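Local coordinates for UPF0249 protein EF_3048 (Enterococcus faecalis, PDB 2I5I) that probably removes acetyl groups from acetylated carbohydrates during oligosaccharide breakdown, as a magnesium-dependent homodimeric hydrolase of the YdjC family, at residues A11-Y16 with T37-S42; I61-T66 with A112-F117. One frame throughout, in Å; residues are numbered along the deposited sequence.

Contact 1: residues A11-Y16 with T37-S42; sequences ADDFGY and TALPTS
Thr37 N opens the pairing by donating from above the carbonyl plane to Ala11 O at 3.1 Å, an oxygen that also accepts from Thr36 OG1. The chain then turns a corner at Asp12, and Thr37 O takes up the amides beyond it: Phe14 N binds it at 3.0 Å, also from above, while Asp13 N adds a weak, bent bond. One step further along, Leu39 N reaches Phe14 O at 3.0 Å, nearly along the C=O axis, and completes the parallel pairing of Phe14 with Ala38. The turns Asp13-Tyr16 (type II) and Leu39-Ser42 (type I) are closed by Tyr16 N to Asp13 O and Ser42 N to Leu39 O; Gly15 N bonds Thr21 OG1. Ser42 ties them together: its OG, anti to its backbone N (chi1 -169°), donates to an in-plane lone pair of Gly15 O at 2.7 Å. Apolar contact is modest: Leu39 CD1 lies 3.8 Å from Tyr16 CD1, and Ala38 CB sits at the edge of the Phe14 ring. Buried Asp12 is held by a salt bridge to Arg156 and a hydrogen bond to Asn212, Asp13 by a salt bridge to Arg232; Thr37 OG1 is hydrogen-bonded to Asp128. Asp13, His64 and His130, a predicted magnesium ligand, face one point, consistent with an empty metal site. Phe14 packs into helices 18-29 and 45-55, while strand 60-65 continues the sheet beyond strand 35-38.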
loop_
_atom_site.group_PDB
_atom_site.type_symbol
_atom_site.label_atom_id
_atom_site.label_comp_id
_atom_site.label_asym_id
_atom_site.label_seq_id
_atom_site.Cartn_x
_atom_site.Cartn_y
_atom_site.Cartn_z
ATOM N N ALA A 11 -8.178 18.829 -14.938
ATOM C CA ALA A 11 -8.285 17.932 -16.082
ATOM C C ALA A 11 -9.680 17.343 -16.150
ATOM O O ALA A 11 -10.111 16.646 -15.229
ATOM C CB ALA A 11 -7.253 16.810 -15.975
ATOM N N ASP A 12 -10.413 17.599 -17.223
ATOM C CA ASP A 12 -11.719 16.981 -17.380
ATOM C C ASP A 12 -11.603 15.528 -17.861
ATOM O O ASP A 12 -10.617 15.154 -18.511
ATOM C CB ASP A 12 -12.553 17.821 -18.356
ATOM C CG ASP A 12 -12.851 19.214 -17.835
ATOM O OD1 ASP A 12 -12.361 19.588 -16.747
ATOM O OD2 ASP A 12 -13.588 19.953 -18.529
ATOM N N ASP A 13 -12.579 14.712 -17.513
ATOM C CA ASP A 13 -12.809 13.383 -18.047
ATOM C C ASP A 13 -12.037 12.276 -17.339
ATOM O O ASP A 13 -11.780 11.222 -17.928
ATOM C CB ASP A 13 -12.473 13.335 -19.548
ATOM C CG ASP A 13 -13.408 14.162 -20.412
ATOM O OD1 ASP A 13 -14.510 14.467 -19.914
ATOM O OD2 ASP A 13 -13.063 14.515 -21.568
ATOM N N PHE A 14 -11.700 12.456 -16.073
ATOM C CA PHE A 14 -11.141 11.319 -15.299
ATOM C C PHE A 14 -12.056 10.122 -15.369
ATOM O O PHE A 14 -13.283 10.239 -15.287
ATOM C CB PHE A 14 -10.886 11.744 -13.856
ATOM C CG PHE A 14 -9.840 10.896 -13.136
ATOM C CD1 PHE A 14 -8.521 10.927 -13.579
ATOM C CD2 PHE A 14 -10.207 10.118 -12.058
ATOM C CE1 PHE A 14 -7.573 10.152 -12.924
ATOM C CE2 PHE A 14 -9.260 9.344 -11.393
ATOM C CZ PHE A 14 -7.953 9.389 -11.834
ATOM N N GLY A 15 -11.527 8.904 -15.536
ATOM C CA GLY A 15 -12.334 7.716 -15.639
ATOM C C GLY A 15 -13.001 7.516 -16.984
ATOM O O GLY A 15 -13.725 6.535 -17.159
ATOM N N TYR A 16 -12.781 8.422 -17.934
ATOM C CA TYR A 16 -13.384 8.312 -19.252
ATOM C C TYR A 16 -12.971 6.991 -19.890
ATOM O O TYR A 16 -13.781 6.152 -20.292
ATOM C CB TYR A 16 -12.986 9.516 -20.085
ATOM C CG TYR A 16 -13.765 9.776 -21.349
ATOM C CD1 TYR A 16 -14.988 9.169 -21.611
ATOM C CD2 TYR A 16 -13.248 10.653 -22.290
ATOM C CE1 TYR A 16 -15.656 9.446 -22.787
ATOM C CE2 TYR A 16 -13.922 10.935 -23.468
ATOM C CZ TYR A 16 -15.128 10.322 -23.708
ATOM O OH TYR A 16 -15.803 10.600 -24.883
ATOM N N THR A 37 -11.917 16.101 -12.751
ATOM C CA THR A 37 -13.327 15.758 -12.499
ATOM C C THR A 37 -13.668 14.482 -13.268
ATOM O O THR A 37 -13.271 14.420 -14.438
ATOM C CB THR A 37 -14.293 16.883 -12.875
ATOM O OG1 THR A 37 -13.995 17.408 -14.167
ATOM C CG2 THR A 37 -14.138 17.999 -11.840
ATOM N N ALA A 38 -14.319 13.577 -12.572
ATOM C CA ALA A 38 -14.535 12.201 -12.981
ATOM C C ALA A 38 -15.958 11.860 -13.379
ATOM O O ALA A 38 -16.905 12.352 -12.759
ATOM C CB ALA A 38 -14.124 11.308 -11.800
ATOM N N LEU A 39 -16.093 10.993 -14.384
ATOM C CA LEU A 39 -17.386 10.538 -14.875
ATOM C C LEU A 39 -17.874 9.264 -14.209
ATOM O O LEU A 39 -17.486 8.152 -14.593
ATOM C CB LEU A 39 -17.300 10.330 -16.381
ATOM C CG LEU A 39 -16.930 11.514 -17.274
ATOM C CD1 LEU A 39 -16.204 11.029 -18.518
ATOM C CD2 LEU A 39 -18.195 12.306 -17.650
ATOM N N PRO A 40 -18.780 9.321 -13.240
ATOM C CA PRO A 40 -19.389 8.106 -12.717
ATOM C C PRO A 40 -20.208 7.300 -13.721
ATOM O O PRO A 40 -20.511 6.117 -13.517
ATOM C CB PRO A 40 -20.352 8.600 -11.615
ATOM C CG PRO A 40 -20.385 10.075 -11.738
ATOM C CD PRO A 40 -19.273 10.553 -12.595
ATOM N N THR A 41 -20.599 7.920 -14.828
ATOM C CA THR A 41 -21.381 7.288 -15.873
ATOM C C THR A 41 -20.506 6.377 -16.727
ATOM O O THR A 41 -20.989 5.600 -17.548
ATOM C CB THR A 41 -22.057 8.336 -16.787
ATOM O OG1 THR A 41 -21.180 9.444 -16.998
ATOM C CG2 THR A 41 -23.308 8.841 -16.077
ATOM N N SER A 42 -19.194 6.488 -16.495
ATOM C CA SER A 42 -18.248 5.640 -17.221
ATOM C C SER A 42 -17.983 4.314 -16.542
ATOM O O SER A 42 -17.783 4.187 -15.343
ATOM C CB SER A 42 -16.919 6.400 -17.352
ATOM O OG SER A 42 -16.071 5.715 -18.264
#

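Contact 2: residues I61-T66 with A112-F117; sequences IGVHLT and AQIISF
Ile61 begins the contact at the C-terminal end of the helix segment: its CG2, anti to the backbone N, meets the edge of the Phe117 ring in plane, 3.7 Å from CZ. Phe117 reaches the strand because its CG is anti to the backbone N (chi1 -176°), and its CE2 comes to 3.3 Å from Gly62 O. Val63 crosses the same ring obliquely, with CB 3.8 Å from CD2, and its CG1 turns towards Ile114. Here a helix lies on the outside of a curled parallel sheet, consistent with the irregular (beta/alpha) barrel of this deacetylase clan; the axes of 61-65 and 112-117 come within 9.0 Å at 143°, closer to antiparallel than parallel. His64 turns its ring away from the helix, and ND1 is hydrogen-bonded to Asp128 OD1; His64 O accepts from a water that also donates to Gln113 OE1. Leu65 reaches back with CD2, 3.7 Å from Gln113 CB and also against Ile114 CG1. At Thr66 the extended Gln113 side chain clasps one residue's backbone. Thr66 N donates to an in-plane lone pair of Gln113 OE1 at 2.9 Å, and Gln113 NE2 returns a nearly straight bond (173°) to Thr66 O at 3.0 Å, with Thr66 O lying in the plane of the Gln113 amide. Gripped at both ends, the carboxamide is fixed in its rotation about CG-CD, and NE2 has a further acceptor in Glu109.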
loop_
_atom_site.group_PDB
_atom_site.type_symbol
_atom_site.label_atom_id
_atom_site.label_comp_id
_atom_site.label_asym_id
_atom_site.label_seq_id
_atom_site.Cartn_x
_atom_site.Cartn_y
_atom_site.Cartn_z
ATOM N N ILE A 61 -10.201 15.509 -6.664
ATOM C CA ILE A 61 -11.154 14.971 -7.614
ATOM C C ILE A 61 -12.603 15.410 -7.347
ATOM O O ILE A 61 -13.094 15.211 -6.240
ATOM C CB ILE A 61 -11.120 13.425 -7.612
ATOM C CG1 ILE A 61 -9.704 12.887 -7.844
ATOM C CG2 ILE A 61 -12.109 12.854 -8.607
ATOM C CD1 ILE A 61 -9.651 11.369 -7.783
ATOM N N GLY A 62 -13.228 15.977 -8.365
ATOM C CA GLY A 62 -14.620 16.406 -8.344
ATOM C C GLY A 62 -15.453 15.542 -9.272
ATOM O O GLY A 62 -14.961 14.621 -9.945
ATOM N N VAL A 63 -16.757 15.842 -9.331
ATOM C CA VAL A 63 -17.670 15.018 -10.125
ATOM C C VAL A 63 -18.036 15.731 -11.428
ATOM O O VAL A 63 -18.465 16.891 -11.436
ATOM C CB VAL A 63 -18.921 14.619 -9.323
ATOM C CG1 VAL A 63 -19.666 15.837 -8.770
ATOM C CG2 VAL A 63 -19.875 13.767 -10.147
ATOM N N HIS A 64 -17.835 15.025 -12.537
ATOM C CA HIS A 64 -18.103 15.447 -13.891
ATOM C C HIS A 64 -19.504 15.004 -14.315
ATOM O O HIS A 64 -19.726 13.898 -14.808
ATOM C CB HIS A 64 -17.067 14.849 -14.840
ATOM C CG HIS A 64 -16.705 15.691 -16.021
ATOM N ND1 HIS A 64 -16.545 17.050 -15.958
ATOM C CD2 HIS A 64 -16.451 15.370 -17.308
ATOM C CE1 HIS A 64 -16.219 17.541 -17.135
ATOM N NE2 HIS A 64 -16.155 16.530 -17.986
ATOM N N LEU A 65 -20.507 15.867 -14.086
ATOM C CA LEU A 65 -21.868 15.500 -14.482
ATOM C C LEU A 65 -22.022 15.521 -15.998
ATOM O O LEU A 65 -21.299 16.266 -16.655
ATOM C CB LEU A 65 -22.879 16.461 -13.857
ATOM C CG LEU A 65 -22.897 16.562 -12.331
ATOM C CD1 LEU A 65 -23.792 17.753 -11.976
ATOM C CD2 LEU A 65 -23.377 15.296 -11.661
ATOM N N THR A 66 -22.941 14.734 -16.553
ATOM C CA THR A 66 -23.191 14.691 -17.974
ATOM C C THR A 66 -24.647 14.398 -18.344
ATOM O O THR A 66 -25.412 13.750 -17.624
ATOM C CB THR A 66 -22.292 13.625 -18.668
ATOM O OG1 THR A 66 -22.421 13.747 -20.087
ATOM C CG2 THR A 66 -22.726 12.244 -18.251
ATOM N N ALA A 112 -28.363 11.296 -8.975
ATOM C CA ALA A 112 -27.919 9.911 -9.096
ATOM C C ALA A 112 -26.432 9.829 -9.438
ATOM O O ALA A 112 -25.725 8.951 -8.943
ATOM C CB ALA A 112 -28.753 9.226 -10.164
ATOM N N GLN A 113 -25.947 10.742 -10.279
ATOM C CA GLN A 113 -24.537 10.708 -10.667
ATOM C C GLN A 113 -23.646 11.051 -9.494
ATOM O O GLN A 113 -22.518 10.593 -9.333
ATOM C CB GLN A 113 -24.273 11.663 -11.840
ATOM C CG GLN A 113 -24.721 11.026 -13.161
ATOM C CD GLN A 113 -24.630 11.970 -14.343
ATOM O OE1 GLN A 113 -23.758 12.838 -14.467
ATOM N NE2 GLN A 113 -25.553 11.811 -15.291
ATOM N N ILE A 114 -24.172 11.899 -8.615
ATOM C CA ILE A 114 -23.370 12.307 -7.460
ATOM C C ILE A 114 -23.313 11.163 -6.474
ATOM O O ILE A 114 -22.250 10.849 -5.945
ATOM C CB ILE A 114 -23.928 13.584 -6.806
ATOM C CG1 ILE A 114 -23.713 14.810 -7.686
ATOM C CG2 ILE A 114 -23.361 13.759 -5.410
ATOM C CD1 ILE A 114 -24.505 16.033 -7.260
ATOM N N ILE A 115 -24.463 10.526 -6.244
ATOM C CA ILE A 115 -24.485 9.366 -5.348
ATOM C C ILE A 115 -23.587 8.247 -5.872
ATOM O O ILE A 115 -22.912 7.571 -5.100
ATOM C CB ILE A 115 -25.915 8.860 -5.168
ATOM C CG1 ILE A 115 -26.700 9.840 -4.258
ATOM C CG2 ILE A 115 -26.006 7.457 -4.650
ATOM C CD1 ILE A 115 -27.847 10.402 -5.049
ATOM N N SER A 116 -23.571 8.089 -7.185
ATOM C CA SER A 116 -22.755 7.087 -7.846
ATOM C C SER A 116 -21.267 7.392 -7.623
ATOM O O SER A 116 -20.539 6.454 -7.328
ATOM C CB SER A 116 -23.065 6.987 -9.327
ATOM O OG SER A 116 -24.401 6.558 -9.516
ATOM N N PHE A 117 -20.857 8.643 -7.759
ATOM C CA PHE A 117 -19.487 9.012 -7.429
ATOM C C PHE A 117 -19.132 8.497 -6.037
ATOM O O PHE A 117 -18.034 7.959 -5.833
ATOM C CB PHE A 117 -19.294 10.527 -7.473
ATOM C CG PHE A 117 -17.898 11.066 -7.235
ATOM C CD1 PHE A 117 -17.288 11.199 -6.014
ATOM C CD2 PHE A 117 -17.152 11.447 -8.349
ATOM C CE1 PHE A 117 -15.992 11.645 -5.833
ATOM C CE2 PHE A 117 -15.859 11.911 -8.208
ATOM C CZ PHE A 117 -15.274 12.010 -6.963
HETATM O O HOH W 1 -21.248 11.668 -15.115
#

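How the contacts relate
Both contacts are buried, and they meet in the same parallel sheet: strand 35-38 of contact 1 neighbours strand 60-65 of contact 2, with Ala38 N probably bonded to Gly62 O and Ala38 O to His64 N. Contact 1 lies nearer the centre of the chain and is mainly backbone pairing beside buried acids and the possible metal site, to which contact 2 contributes His64. Contact 2 is helix against sheet, so its chemistry is largely apolar, with one carboxamide gripping the strand's end; its helix also lies against the second subunit. Pro40 CG packs on Gln113 O at 3.3 Å, joining the two directly.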